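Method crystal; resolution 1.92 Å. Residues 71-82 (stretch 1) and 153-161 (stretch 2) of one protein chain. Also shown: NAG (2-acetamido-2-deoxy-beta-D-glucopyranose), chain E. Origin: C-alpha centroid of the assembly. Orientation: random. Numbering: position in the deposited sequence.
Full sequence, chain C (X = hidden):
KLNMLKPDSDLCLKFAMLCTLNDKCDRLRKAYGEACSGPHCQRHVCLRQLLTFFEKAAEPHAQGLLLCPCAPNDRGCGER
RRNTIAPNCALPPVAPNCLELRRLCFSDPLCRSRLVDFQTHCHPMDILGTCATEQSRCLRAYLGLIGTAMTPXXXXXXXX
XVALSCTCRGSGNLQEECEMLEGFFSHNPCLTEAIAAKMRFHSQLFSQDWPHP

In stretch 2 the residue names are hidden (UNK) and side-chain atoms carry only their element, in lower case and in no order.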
# COMPACT_ATOMS: atom_id res chain seq x y z
N ALA C 71 -46.49 -17.68 9.29
CA ALA C 71 -47.41 -18.81 9.40
C ALA C 71 -47.52 -19.23 10.88
O ALA C 71 -46.58 -19.02 11.67
CB ALA C 71 -46.95 -19.99 8.52
N PRO C 72 -48.68 -19.82 11.29
CA PRO C 72 -48.95 -20.16 12.69
C PRO C 72 -47.83 -21.06 13.28
O PRO C 72 -47.33 -20.80 14.39
CB PRO C 72 -50.25 -21.00 12.59
CG PRO C 72 -50.23 -21.58 11.13
CD PRO C 72 -49.75 -20.33 10.39
N ASN C 73 -47.42 -22.08 12.54
CA ASN C 73 -46.44 -23.04 13.08
C ASN C 73 -44.98 -22.69 12.72
O ASN C 73 -44.09 -23.54 12.87
CB ASN C 73 -46.78 -24.49 12.67
CG ASN C 73 -48.15 -24.98 13.22
OD1 ASN C 73 -48.67 -24.50 14.25
ND2 ASN C 73 -48.74 -25.95 12.51
N ASP C 74 -44.73 -21.46 12.27
CA ASP C 74 -43.40 -21.07 11.81
C ASP C 74 -42.69 -20.30 12.94
O ASP C 74 -42.67 -19.06 12.94
CB ASP C 74 -43.49 -20.22 10.54
CG ASP C 74 -42.13 -19.95 9.89
OD1 ASP C 74 -41.09 -20.22 10.55
OD2 ASP C 74 -42.12 -19.48 8.71
N ARG C 75 -42.14 -21.04 13.90
CA ARG C 75 -41.60 -20.43 15.10
C ARG C 75 -40.34 -19.64 14.81
O ARG C 75 -40.06 -18.66 15.49
CB ARG C 75 -41.37 -21.46 16.23
CG ARG C 75 -42.65 -22.17 16.74
CD ARG C 75 -42.45 -22.79 18.13
NE ARG C 75 -43.72 -23.19 18.80
CZ ARG C 75 -43.97 -23.04 20.11
NH1 ARG C 75 -43.05 -22.48 20.91
NH2 ARG C 75 -45.15 -23.41 20.63
N GLY C 76 -39.59 -20.06 13.80
CA GLY C 76 -38.39 -19.31 13.33
C GLY C 76 -38.76 -17.89 12.88
O GLY C 76 -38.13 -16.88 13.29
N CYS C 77 -39.81 -17.79 12.06
CA CYS C 77 -40.30 -16.45 11.65
C CYS C 77 -40.76 -15.62 12.84
O CYS C 77 -40.41 -14.43 12.99
CB CYS C 77 -41.43 -16.64 10.62
SG CYS C 77 -42.15 -15.18 9.91
N GLY C 78 -41.55 -16.24 13.71
CA GLY C 78 -42.05 -15.48 14.85
C GLY C 78 -40.94 -15.00 15.75
O GLY C 78 -41.06 -13.93 16.32
N GLU C 79 -39.91 -15.83 15.92
CA GLU C 79 -38.76 -15.49 16.76
C GLU C 79 -37.98 -14.35 16.10
O GLU C 79 -37.55 -13.43 16.77
CB GLU C 79 -37.82 -16.68 16.98
CG GLU C 79 -36.65 -16.40 17.89
CD GLU C 79 -35.75 -17.63 18.14
OE1 GLU C 79 -36.05 -18.73 17.59
OE2 GLU C 79 -34.74 -17.50 18.87
N ARG C 80 -37.78 -14.43 14.79
CA ARG C 80 -37.15 -13.28 14.09
C ARG C 80 -37.95 -12.01 14.33
O ARG C 80 -37.39 -11.00 14.77
CB ARG C 80 -37.07 -13.56 12.59
CG ARG C 80 -36.71 -12.31 11.82
CD ARG C 80 -36.45 -12.60 10.38
NE ARG C 80 -35.56 -11.52 10.07
CZ ARG C 80 -34.25 -11.59 9.96
NH1 ARG C 80 -33.58 -12.75 9.94
NH2 ARG C 80 -33.65 -10.47 9.74
N ARG C 81 -39.26 -12.07 14.12
CA ARG C 81 -40.10 -10.87 14.31
C ARG C 81 -40.02 -10.34 15.71
O ARG C 81 -39.88 -9.11 15.91
CB ARG C 81 -41.58 -11.18 14.07
CG ARG C 81 -42.47 -9.98 14.07
CD ARG C 81 -43.85 -10.39 13.53
NE ARG C 81 -44.44 -11.41 14.42
CZ ARG C 81 -45.46 -12.17 14.06
NH1 ARG C 81 -46.01 -12.05 12.82
NH2 ARG C 81 -45.95 -13.04 14.92
N ARG C 82 -40.07 -11.23 16.71
CA ARG C 82 -40.00 -10.81 18.14
C ARG C 82 -38.64 -10.20 18.54
O ARG C 82 -38.52 -9.42 19.52
CB ARG C 82 -40.31 -12.07 19.01
CG ARG C 82 -40.65 -11.78 20.44
CD ARG C 82 -40.92 -13.10 21.19
NE ARG C 82 -39.81 -14.02 21.26
CZ ARG C 82 -38.77 -13.84 22.08
NH1 ARG C 82 -38.75 -12.77 22.88
NH2 ARG C 82 -37.76 -14.70 22.11
N UNK C 153 -43.64 -4.50 22.15
CA UNK C 153 -43.05 -5.53 21.25
C UNK C 153 -43.92 -6.77 21.21
O UNK C 153 -44.74 -6.97 22.09
o UNK C 153 -40.96 -6.55 19.54
c UNK C 153 -40.85 -6.79 20.75
n UNK C 153 -40.07 -7.80 21.25
c UNK C 153 -41.66 -5.95 21.78
N UNK C 154 -43.72 -7.63 20.21
CA UNK C 154 -44.43 -8.92 20.15
C UNK C 154 -44.04 -9.76 21.37
O UNK C 154 -42.90 -9.79 21.78
c UNK C 154 -43.71 -8.09 16.95
c UNK C 154 -46.39 -8.33 16.18
c UNK C 154 -45.51 -7.51 15.43
c UNK C 154 -45.89 -9.04 17.26
c UNK C 154 -44.07 -9.68 18.87
c UNK C 154 -44.55 -8.94 17.64
c UNK C 154 -44.18 -7.37 15.86
N UNK C 155 -44.99 -10.52 21.89
CA UNK C 155 -44.73 -11.25 23.13
C UNK C 155 -44.44 -12.71 22.82
O UNK C 155 -43.87 -13.43 23.68
c UNK C 155 -47.12 -11.83 23.53
c UNK C 155 -45.95 -11.14 24.09
c UNK C 155 -46.28 -9.66 24.37
N UNK C 156 -44.82 -13.16 21.63
CA UNK C 156 -44.77 -14.58 21.31
C UNK C 156 -44.12 -14.89 19.98
O UNK C 156 -44.15 -14.04 19.08
c UNK C 156 -46.22 -15.17 21.31
o UNK C 156 -46.24 -16.52 20.89
N UNK C 157 -43.61 -16.11 19.83
CA UNK C 157 -43.20 -16.57 18.49
C UNK C 157 -44.29 -17.36 17.76
O UNK C 157 -44.06 -17.84 16.65
o UNK C 157 -43.04 -18.97 19.95
c UNK C 157 -41.91 -17.41 18.54
c UNK C 157 -41.94 -18.48 19.54
n UNK C 157 -40.74 -18.87 20.02
N UNK C 158 -45.46 -17.51 18.40
CA UNK C 158 -46.57 -18.27 17.79
C UNK C 158 -47.89 -17.48 17.62
O UNK C 158 -48.90 -18.08 17.24
c UNK C 158 -46.94 -19.55 18.57
c UNK C 158 -47.44 -19.21 19.99
c UNK C 158 -45.82 -20.50 18.61
N UNK C 159 -47.91 -16.18 17.94
CA UNK C 159 -49.07 -15.35 17.66
C UNK C 159 -48.62 -13.92 17.52
O UNK C 159 -47.41 -13.67 17.64
c UNK C 159 -50.17 -15.51 18.74
n UNK C 159 -50.05 -15.70 21.16
c UNK C 159 -49.76 -14.95 20.09
o UNK C 159 -49.17 -13.88 20.17
N UNK C 160 -49.55 -12.98 17.26
CA UNK C 160 -49.15 -11.60 16.91
C UNK C 160 -49.41 -10.60 18.02
O UNK C 160 -49.49 -9.39 17.74
o UNK C 160 -51.31 -11.35 15.78
c UNK C 160 -49.92 -11.07 15.65
c UNK C 160 -49.49 -11.84 14.44
N UNK C 161 -49.67 -11.09 19.24
CA UNK C 161 -49.95 -10.24 20.40
C UNK C 161 -48.75 -9.36 20.72
O UNK C 161 -47.63 -9.80 20.58
o UNK C 161 -51.51 -11.76 21.38
c UNK C 161 -50.37 -11.01 21.70
C1 NAG E . -49.74 -15.23 22.49
C2 NAG E . -51.05 -15.31 23.32
C3 NAG E . -50.73 -15.05 24.78
C4 NAG E . -49.62 -15.91 25.35
C5 NAG E . -48.46 -15.77 24.36
C6 NAG E . -47.16 -16.54 24.61
C7 NAG E . -53.27 -14.55 22.51
C8 NAG E . -54.11 -13.32 22.33
N2 NAG E . -52.01 -14.27 22.89
O3 NAG E . -51.93 -15.19 25.47
O4 NAG E . -49.26 -15.18 26.50
O5 NAG E . -48.88 -16.19 23.09
O6 NAG E . -47.61 -17.80 24.87
O7 NAG E . -53.73 -15.70 22.41
O HOH W 1 -45.76 -17.36 14.03
O HOH W 2 -43.54 -12.68 16.97
O HOH W 3 -39.12 -6.91 17.51
O HOH W 4 -41.10 -10.80 23.65

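Position 153 has four side-chain atoms: two carbons, the second carrying one oxygen and one nitrogen. The nitrogen lies 2.8 Å from Arg82 O and is nearly in line for donation. The nitrogen makes the group an amide, not an acid. This is Asn153, and its ND2 donates to Arg82 O. Water 3 donates to its OD1 and to Arg81 O.

Position 154 has one carbon followed by a ring of six carbons. The CB points toward the helix. A ring carbon lies 3.6 Å from Arg81 CG, which sits over one face. This is Phe154, and the ring carbon is CE1.

Position 155 has three carbons, one carrying the other two. The CB points away from stretch 1, and the contact there is made by the backbone: the O of 155 is 3.9 Å from Arg82 CD. The branching at CB gives Val155.

Position 156 has one carbon and one oxygen. Its CB points away from stretch 1, and the backbone C of 156 is 3.9 Å from Arg82 CD. This is Ser156. Its OG accepts from the backbone N of 158 at 2.8 Å.

Position 157 has two carbons, the second carrying one oxygen and one nitrogen. Its CB is 3.7 Å from Glu79 N. The group is an amide, so this is Asn157. Its OD1 is 3.6 Å from Arg75 NH1.

Position 158 has three carbons, branched at the first. One methyl lies over a face of the Arg75 guanidinium. This is Val158, with CG1 3.4 Å from Arg75 NE.

Position 159 has two carbons, then one oxygen and one nitrogen. The nitrogen is bonded to NAG C1 at 1.4 Å, an N-glycosidic link. Its CA-to-CB bond points away from stretch 1. This is Asn159.

Position 160 has a carbon carrying one oxygen and one carbon. The methyl is 3.8 Å from Arg81 NH2. This is Thr160, and the methyl is CG2.

Position 161 has one carbon and one oxygen and makes no contact with stretch 1. This is Ser161. Asn159, Thr160 and Ser161 form a glycosylation sequon. Ser161 OG accepts from NAG N2 at 3.0 Å.

A strand end and the loop after it pack against a helix and the turn before it. Asp74 OD1 caps the helix, accepting from Cys77 N. Gly78 CA is 3.6 Å from Asn157 O, and an ideal CB would clash with that oxygen. The Arg81 guanidinium stacks on Phe154, a cation-pi contact. Water 2 joins Gly78 O, Arg81 NE and Ser156 O. Asn153 secures the Arg82 end.

Stretch 2 153-161: NFVSNVNTS
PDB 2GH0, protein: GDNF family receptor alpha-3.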